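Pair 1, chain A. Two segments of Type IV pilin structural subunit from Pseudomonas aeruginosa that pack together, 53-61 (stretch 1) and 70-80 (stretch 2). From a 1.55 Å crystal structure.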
# COMPACT_ATOMS: atom_id res chain seq x y z
N SER A 53 13.25 0.14 -1.42
CA SER A 53 13.78 0.71 -0.19
C SER A 53 14.50 2.02 -0.48
O SER A 53 14.77 2.36 -1.64
CB SER A 53 14.74 -0.28 0.46
OG SER A 53 15.89 -0.42 -0.34
N SER A 54 14.80 2.76 0.58
CA SER A 54 15.45 4.05 0.47
C SER A 54 15.97 4.41 1.84
O SER A 54 15.88 3.62 2.77
CB SER A 54 14.44 5.11 0.01
OG SER A 54 13.49 5.36 1.04
N LYS A 55 16.45 5.61 2.01
CA LYS A 55 16.86 6.02 3.33
C LYS A 55 15.73 5.96 4.35
O LYS A 55 15.95 5.63 5.41
CB LYS A 55 17.46 7.46 3.31
CG LYS A 55 17.85 7.94 4.66
CD LYS A 55 18.53 9.31 4.59
CE LYS A 55 18.73 9.90 5.97
NZ LYS A 55 19.66 11.03 6.01
N TYR A 56 14.57 6.14 3.90
CA TYR A 56 13.42 6.28 4.79
C TYR A 56 12.54 5.04 4.75
O TYR A 56 11.77 4.95 5.66
CB TYR A 56 12.61 7.52 4.42
CG TYR A 56 13.36 8.82 4.60
CD1 TYR A 56 14.16 9.04 5.72
CD2 TYR A 56 13.27 9.84 3.66
CE1 TYR A 56 14.85 10.22 5.89
CE2 TYR A 56 13.96 11.03 3.82
CZ TYR A 56 14.74 11.22 4.93
OH TYR A 56 15.42 12.40 5.10
N VAL A 57 12.64 4.23 3.79
CA VAL A 57 11.80 3.07 3.61
C VAL A 57 12.59 1.77 3.71
O VAL A 57 13.48 1.60 3.00
CB VAL A 57 11.07 3.13 2.30
CG1 VAL A 57 10.21 1.91 2.11
CG2 VAL A 57 10.24 4.36 2.30
N THR A 58 12.21 0.94 4.66
CA THR A 58 12.83 -0.38 4.82
C THR A 58 12.38 -1.32 3.70
O THR A 58 13.19 -2.00 3.08
CB THR A 58 12.46 -1.00 6.17
OG1 THR A 58 13.11 -0.26 7.21
CG2 THR A 58 12.87 -2.46 6.26
N SER A 59 11.08 -1.33 3.43
CA SER A 59 10.53 -2.30 2.49
C SER A 59 9.16 -1.88 1.99
O SER A 59 8.43 -1.17 2.69
CB SER A 59 10.46 -3.68 3.15
OG SER A 59 9.64 -3.66 4.31
N VAL A 60 8.84 -2.33 0.79
CA VAL A 60 7.52 -2.15 0.19
C VAL A 60 7.17 -3.53 -0.34
O VAL A 60 7.70 -3.96 -1.36
CB VAL A 60 7.59 -1.16 -0.99
CG1 VAL A 60 6.21 -0.99 -1.62
CG2 VAL A 60 8.15 0.19 -0.52
N LEU A 61 6.32 -4.25 0.39
CA LEU A 61 6.09 -5.66 0.08
C LEU A 61 4.63 -5.97 -0.20
O LEU A 61 3.73 -5.51 0.52
CB LEU A 61 6.60 -6.54 1.22
CG LEU A 61 8.12 -6.64 1.31
CD1 LEU A 61 8.53 -7.27 2.64
CD2 LEU A 61 8.72 -7.42 0.14
N ILE A 70 -0.30 -4.00 -0.19
CA ILE A 70 1.08 -3.56 -0.02
C ILE A 70 1.33 -3.01 1.38
O ILE A 70 0.57 -2.16 1.85
CB ILE A 70 1.44 -2.46 -1.05
CG1 ILE A 70 1.40 -3.02 -2.47
CG2 ILE A 70 2.82 -1.86 -0.75
CD1 ILE A 70 1.47 -1.96 -3.57
N THR A 71 2.38 -3.47 2.03
CA THR A 71 2.81 -2.89 3.30
C THR A 71 4.09 -2.11 3.08
O THR A 71 5.08 -2.66 2.58
CB THR A 71 3.06 -3.97 4.36
OG1 THR A 71 1.85 -4.71 4.56
CG2 THR A 71 3.50 -3.34 5.68
N ILE A 72 4.07 -0.83 3.44
CA ILE A 72 5.28 -0.03 3.44
C ILE A 72 5.77 0.07 4.87
O ILE A 72 5.03 0.50 5.77
CB ILE A 72 5.01 1.38 2.94
CG1 ILE A 72 4.36 1.35 1.56
CG2 ILE A 72 6.30 2.19 2.93
CD1 ILE A 72 3.87 2.73 1.12
N THR A 73 7.02 -0.35 5.09
CA THR A 73 7.65 -0.27 6.39
C THR A 73 8.72 0.81 6.35
O THR A 73 9.60 0.78 5.49
CB THR A 73 8.27 -1.62 6.78
OG1 THR A 73 7.24 -2.62 6.83
CG2 THR A 73 8.99 -1.53 8.13
N TYR A 74 8.64 1.77 7.27
CA TYR A 74 9.58 2.89 7.29
C TYR A 74 10.73 2.66 8.26
O TYR A 74 10.58 1.93 9.23
CB TYR A 74 8.83 4.16 7.70
CG TYR A 74 7.89 4.59 6.61
CD1 TYR A 74 8.31 5.44 5.61
CD2 TYR A 74 6.58 4.10 6.56
CE1 TYR A 74 7.46 5.83 4.60
CE2 TYR A 74 5.72 4.49 5.54
CZ TYR A 74 6.17 5.36 4.57
OH TYR A 74 5.35 5.76 3.53
N VAL A 75 11.87 3.28 7.98
CA VAL A 75 12.99 3.25 8.92
C VAL A 75 12.67 4.29 9.99
O VAL A 75 12.85 5.50 9.78
CB VAL A 75 14.33 3.55 8.23
CG1 VAL A 75 15.49 3.23 9.19
CG2 VAL A 75 14.47 2.72 6.94
N ALA A 76 12.17 3.82 11.12
CA ALA A 76 11.62 4.71 12.14
C ALA A 76 12.58 5.83 12.54
O ALA A 76 12.18 6.99 12.62
CB ALA A 76 11.18 3.92 13.35
N ASP A 77 13.84 5.51 12.78
CA ASP A 77 14.75 6.55 13.28
C ASP A 77 15.31 7.50 12.21
O ASP A 77 15.99 8.48 12.54
CB ASP A 77 15.84 5.95 14.17
CG ASP A 77 16.84 5.11 13.40
OD1 ASP A 77 16.75 5.03 12.16
OD2 ASP A 77 17.73 4.52 14.05
N GLN A 78 15.03 7.24 10.94
CA GLN A 78 15.38 8.17 9.88
C GLN A 78 14.20 9.08 9.56
O GLN A 78 14.37 10.23 9.14
CB GLN A 78 15.83 7.44 8.61
CG GLN A 78 17.00 6.46 8.80
CD GLN A 78 18.28 7.13 9.26
OE1 GLN A 78 18.65 8.20 8.78
NE2 GLN A 78 18.98 6.48 10.19
N VAL A 79 12.99 8.56 9.75
CA VAL A 79 11.78 9.30 9.44
C VAL A 79 11.34 10.16 10.62
O VAL A 79 10.91 11.30 10.42
CB VAL A 79 10.64 8.33 9.05
CG1 VAL A 79 9.36 9.10 8.79
CG2 VAL A 79 11.04 7.53 7.83
N GLY A 80 11.47 9.62 11.83
CA GLY A 80 10.99 10.30 13.03
C GLY A 80 9.77 9.64 13.64
O GLY A 80 8.93 10.32 14.25
O HOH W 1 6.91 -3.84 4.37
O HOH W 2 1.44 -6.60 2.59

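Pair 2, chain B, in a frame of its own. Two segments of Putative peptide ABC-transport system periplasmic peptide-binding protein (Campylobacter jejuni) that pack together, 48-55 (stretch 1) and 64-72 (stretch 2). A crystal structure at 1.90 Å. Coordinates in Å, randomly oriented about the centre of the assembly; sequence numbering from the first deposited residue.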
# COMPACT_ATOMS: atom_id res chain seq x y z
N PRO B 48 -5.82 -20.11 -7.96
CA PRO B 48 -6.87 -19.77 -8.92
C PRO B 48 -8.05 -19.10 -8.24
O PRO B 48 -8.38 -19.45 -7.08
CB PRO B 48 -7.27 -21.13 -9.51
CG PRO B 48 -6.15 -22.03 -9.21
CD PRO B 48 -5.46 -21.53 -7.98
N ASP B 49 -8.68 -18.15 -8.92
CA ASP B 49 -9.91 -17.58 -8.38
C ASP B 49 -10.95 -17.57 -9.48
O ASP B 49 -11.57 -18.59 -9.73
CB ASP B 49 -9.70 -16.17 -7.79
CG ASP B 49 -10.91 -15.73 -6.97
OD1 ASP B 49 -11.95 -16.46 -7.10
OD2 ASP B 49 -10.87 -14.70 -6.25
N LEU B 50 -11.14 -16.46 -10.19
CA LEU B 50 -12.09 -16.51 -11.31
C LEU B 50 -11.52 -17.34 -12.43
O LEU B 50 -12.27 -17.93 -13.24
CB LEU B 50 -12.44 -15.11 -11.81
CG LEU B 50 -13.36 -14.27 -10.92
CD1 LEU B 50 -13.53 -12.86 -11.55
CD2 LEU B 50 -14.71 -14.94 -10.69
N ALA B 51 -10.20 -17.42 -12.50
CA ALA B 51 -9.56 -18.27 -13.51
C ALA B 51 -9.24 -19.64 -12.92
O ALA B 51 -8.68 -19.71 -11.82
CB ALA B 51 -8.31 -17.60 -14.06
N LYS B 52 -9.61 -20.73 -13.62
CA LYS B 52 -9.31 -22.10 -13.17
C LYS B 52 -7.83 -22.49 -13.33
O LYS B 52 -7.27 -23.19 -12.47
CB LYS B 52 -10.15 -23.15 -13.98
CG LYS B 52 -11.68 -23.06 -13.84
CD LYS B 52 -12.45 -24.14 -14.67
CE LYS B 52 -13.90 -24.33 -14.12
NZ LYS B 52 -14.70 -25.50 -14.63
N SER B 53 -7.20 -22.08 -14.44
CA SER B 53 -5.77 -22.33 -14.68
C SER B 53 -5.22 -21.43 -15.79
O SER B 53 -5.95 -20.64 -16.39
CB SER B 53 -5.49 -23.77 -15.06
OG SER B 53 -5.84 -24.02 -16.42
N TRP B 54 -3.92 -21.56 -16.01
CA TRP B 54 -3.20 -20.73 -16.98
C TRP B 54 -1.85 -21.35 -17.37
O TRP B 54 -1.21 -22.03 -16.57
CB TRP B 54 -3.00 -19.30 -16.41
CG TRP B 54 -2.38 -19.25 -15.05
CD1 TRP B 54 -1.04 -19.23 -14.75
CD2 TRP B 54 -3.06 -19.27 -13.78
NE1 TRP B 54 -0.86 -19.19 -13.38
CE2 TRP B 54 -2.09 -19.23 -12.77
CE3 TRP B 54 -4.41 -19.28 -13.42
CZ2 TRP B 54 -2.43 -19.22 -11.42
CZ3 TRP B 54 -4.74 -19.30 -12.08
CH2 TRP B 54 -3.76 -19.27 -11.10
N ASP B 55 -1.44 -21.09 -18.62
CA ASP B 55 -0.14 -21.47 -19.15
C ASP B 55 0.59 -20.26 -19.72
O ASP B 55 0.00 -19.50 -20.50
CB ASP B 55 -0.31 -22.55 -20.25
CG ASP B 55 -1.08 -23.79 -19.75
OD1 ASP B 55 -0.47 -24.62 -19.04
OD2 ASP B 55 -2.31 -23.88 -19.96
N ASP B 64 -2.13 -17.93 -21.66
CA ASP B 64 -3.39 -18.58 -21.96
C ASP B 64 -4.12 -18.80 -20.65
O ASP B 64 -3.62 -19.51 -19.78
CB ASP B 64 -3.18 -19.93 -22.66
CG ASP B 64 -2.83 -19.77 -24.14
OD1 ASP B 64 -3.74 -19.49 -24.94
OD2 ASP B 64 -1.65 -19.98 -24.48
N ILE B 65 -5.26 -18.13 -20.48
CA ILE B 65 -5.98 -18.21 -19.20
C ILE B 65 -7.35 -18.89 -19.37
O ILE B 65 -8.13 -18.49 -20.24
CB ILE B 65 -6.17 -16.85 -18.57
CG1 ILE B 65 -4.81 -16.18 -18.41
CG2 ILE B 65 -6.88 -16.98 -17.22
CD1 ILE B 65 -4.85 -14.95 -17.56
N PHE B 66 -7.63 -19.89 -18.52
CA PHE B 66 -8.87 -20.68 -18.56
C PHE B 66 -9.78 -20.37 -17.35
O PHE B 66 -9.36 -20.47 -16.18
CB PHE B 66 -8.51 -22.16 -18.64
CG PHE B 66 -7.60 -22.48 -19.80
CD1 PHE B 66 -8.12 -22.69 -21.08
CD2 PHE B 66 -6.24 -22.54 -19.63
CE1 PHE B 66 -7.28 -22.95 -22.15
CE2 PHE B 66 -5.39 -22.78 -20.67
CZ PHE B 66 -5.90 -23.00 -21.96
N LEU B 67 -11.01 -19.97 -17.64
CA LEU B 67 -11.91 -19.39 -16.64
C LEU B 67 -12.94 -20.35 -16.05
O LEU B 67 -13.29 -21.33 -16.72
CB LEU B 67 -12.64 -18.22 -17.27
CG LEU B 67 -11.68 -17.28 -18.01
CD1 LEU B 67 -12.46 -16.21 -18.69
CD2 LEU B 67 -10.72 -16.66 -16.94
N ARG B 68 -13.47 -20.04 -14.86
CA ARG B 68 -14.62 -20.80 -14.34
C ARG B 68 -15.87 -20.48 -15.18
O ARG B 68 -16.01 -19.35 -15.66
CB ARG B 68 -14.88 -20.47 -12.86
CG ARG B 68 -13.70 -20.75 -11.96
CD ARG B 68 -14.02 -20.50 -10.45
NE ARG B 68 -15.23 -21.22 -9.99
CZ ARG B 68 -15.36 -21.86 -8.83
NH1 ARG B 68 -16.50 -22.47 -8.50
NH2 ARG B 68 -14.35 -21.91 -7.98
N ASP B 69 -16.73 -21.47 -15.44
CA ASP B 69 -17.94 -21.14 -16.20
C ASP B 69 -19.13 -20.95 -15.27
O ASP B 69 -20.21 -20.55 -15.70
CB ASP B 69 -18.23 -22.18 -17.29
CG ASP B 69 -18.31 -23.61 -16.78
OD1 ASP B 69 -18.35 -23.85 -15.56
OD2 ASP B 69 -18.36 -24.51 -17.64
N ASP B 70 -18.89 -21.13 -13.98
CA ASP B 70 -19.99 -21.15 -13.00
C ASP B 70 -20.11 -19.89 -12.15
O ASP B 70 -20.67 -19.93 -11.05
CB ASP B 70 -19.83 -22.37 -12.08
CG ASP B 70 -18.59 -22.29 -11.22
OD1 ASP B 70 -17.67 -21.49 -11.53
OD2 ASP B 70 -18.54 -23.04 -10.22
N VAL B 71 -19.60 -18.76 -12.64
CA VAL B 71 -19.63 -17.54 -11.85
C VAL B 71 -20.73 -16.57 -12.27
O VAL B 71 -20.95 -16.34 -13.46
CB VAL B 71 -18.27 -16.81 -11.91
CG1 VAL B 71 -18.33 -15.47 -11.19
CG2 VAL B 71 -17.16 -17.73 -11.38
N LEU B 72 -21.46 -16.03 -11.30
CA LEU B 72 -22.40 -14.95 -11.53
C LEU B 72 -21.89 -13.62 -10.94
O LEU B 72 -21.30 -13.62 -9.87
CB LEU B 72 -23.75 -15.25 -10.91
CG LEU B 72 -24.78 -16.09 -11.67
CD1 LEU B 72 -24.17 -16.79 -12.90
CD2 LEU B 72 -25.44 -17.04 -10.69
O HOH W 3 -11.02 -21.19 -8.33

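The two pairs differ most at the position that follows the second strand. In pair 1 A:Val75 stands at the N-cap position of a short helix, 76-79, from which A:Gln78 and A:Val79 reach back to the first stretch: A:Val79 CG2 lies 3.8 Å from A:Tyr56 CB, and A:Gln78 CB 3.7 Å from A:Tyr56 CD1. In pair 2 the matching residue, B:Arg68, enters a loop, where its NH1 forms a salt bridge with B:Asp70 OD2 (2.7 Å) while its NE donates to B:Asp70 OD1 (2.9 Å). The tyrosine's counterpart, B:Leu50, meets B:Val71 instead, CD2 to CG1 at 3.7 Å.

Beneath these differences lies one backbone design, superposing with an RMSD of 1.0 Å over 14 central residues. Two antiparallel strands carry a bulge in the first, which shifts the register by one between A:Val57 and A:Ser59, and between B:Ala51 and B:Ser53. The bulge lets two successive amides converge on one carbonyl. A:Thr73 O accepts from A:Thr58 N (2.7 Å) and, weakly, from A:Ser59 N (3.3 Å); B:Phe66 O accepts from B:Lys52 N (2.6 Å, weak) and B:Ser53 N (3.2 Å), so the weaker member changes places. Before the bulge, A:Val75 N donates to A:Tyr56 O and B:Arg68 N to B:Leu50 O, both at 2.9 Å.

Where A:Val57, A:Val60, A:Ile72 and A:Tyr74 share a face, branched aliphatic side chains pack with one another and with the tyrosine ring: A:Val57 CG1 approaches A:Ile72 CG2 (4.0 Å), and its CG2 meets A:Tyr74 CE1 (3.9 Å). At the valine's position B:Ala51 offers a single methyl, whose CB touches both B:Ile65 CG2 (3.5 Å) and B:Leu67 CD2 (3.9 Å). B:Trp54, matching A:Val60, keeps its CB 4.1 Å from B:Ile65 CG1, but the end of its side chain leads away from the other stretch.

The face bearing the matched serines also differs. In pair 1 a water joins A:Ser59 OG (2.7 Å), A:Thr73 OG1 (2.8 Å) and A:Thr71 O (2.8 Å), bridging two small hydroxyl side chains. In pair 2 the threonine's place is taken by B:Phe66, whose ring makes the contacts itself: B:Ser53 OG lies 3.6 Å from its CD2, and B:Asp55 OD2 approaches the ring edge at CE2 (3.3 Å).

At the bulge, A:Thr58 places OG1 against A:Val75 CG2 (3.3 Å), whereas the longer B:Lys52 lays its aliphatic chain along B:Arg68, CG to CG at 3.6 Å.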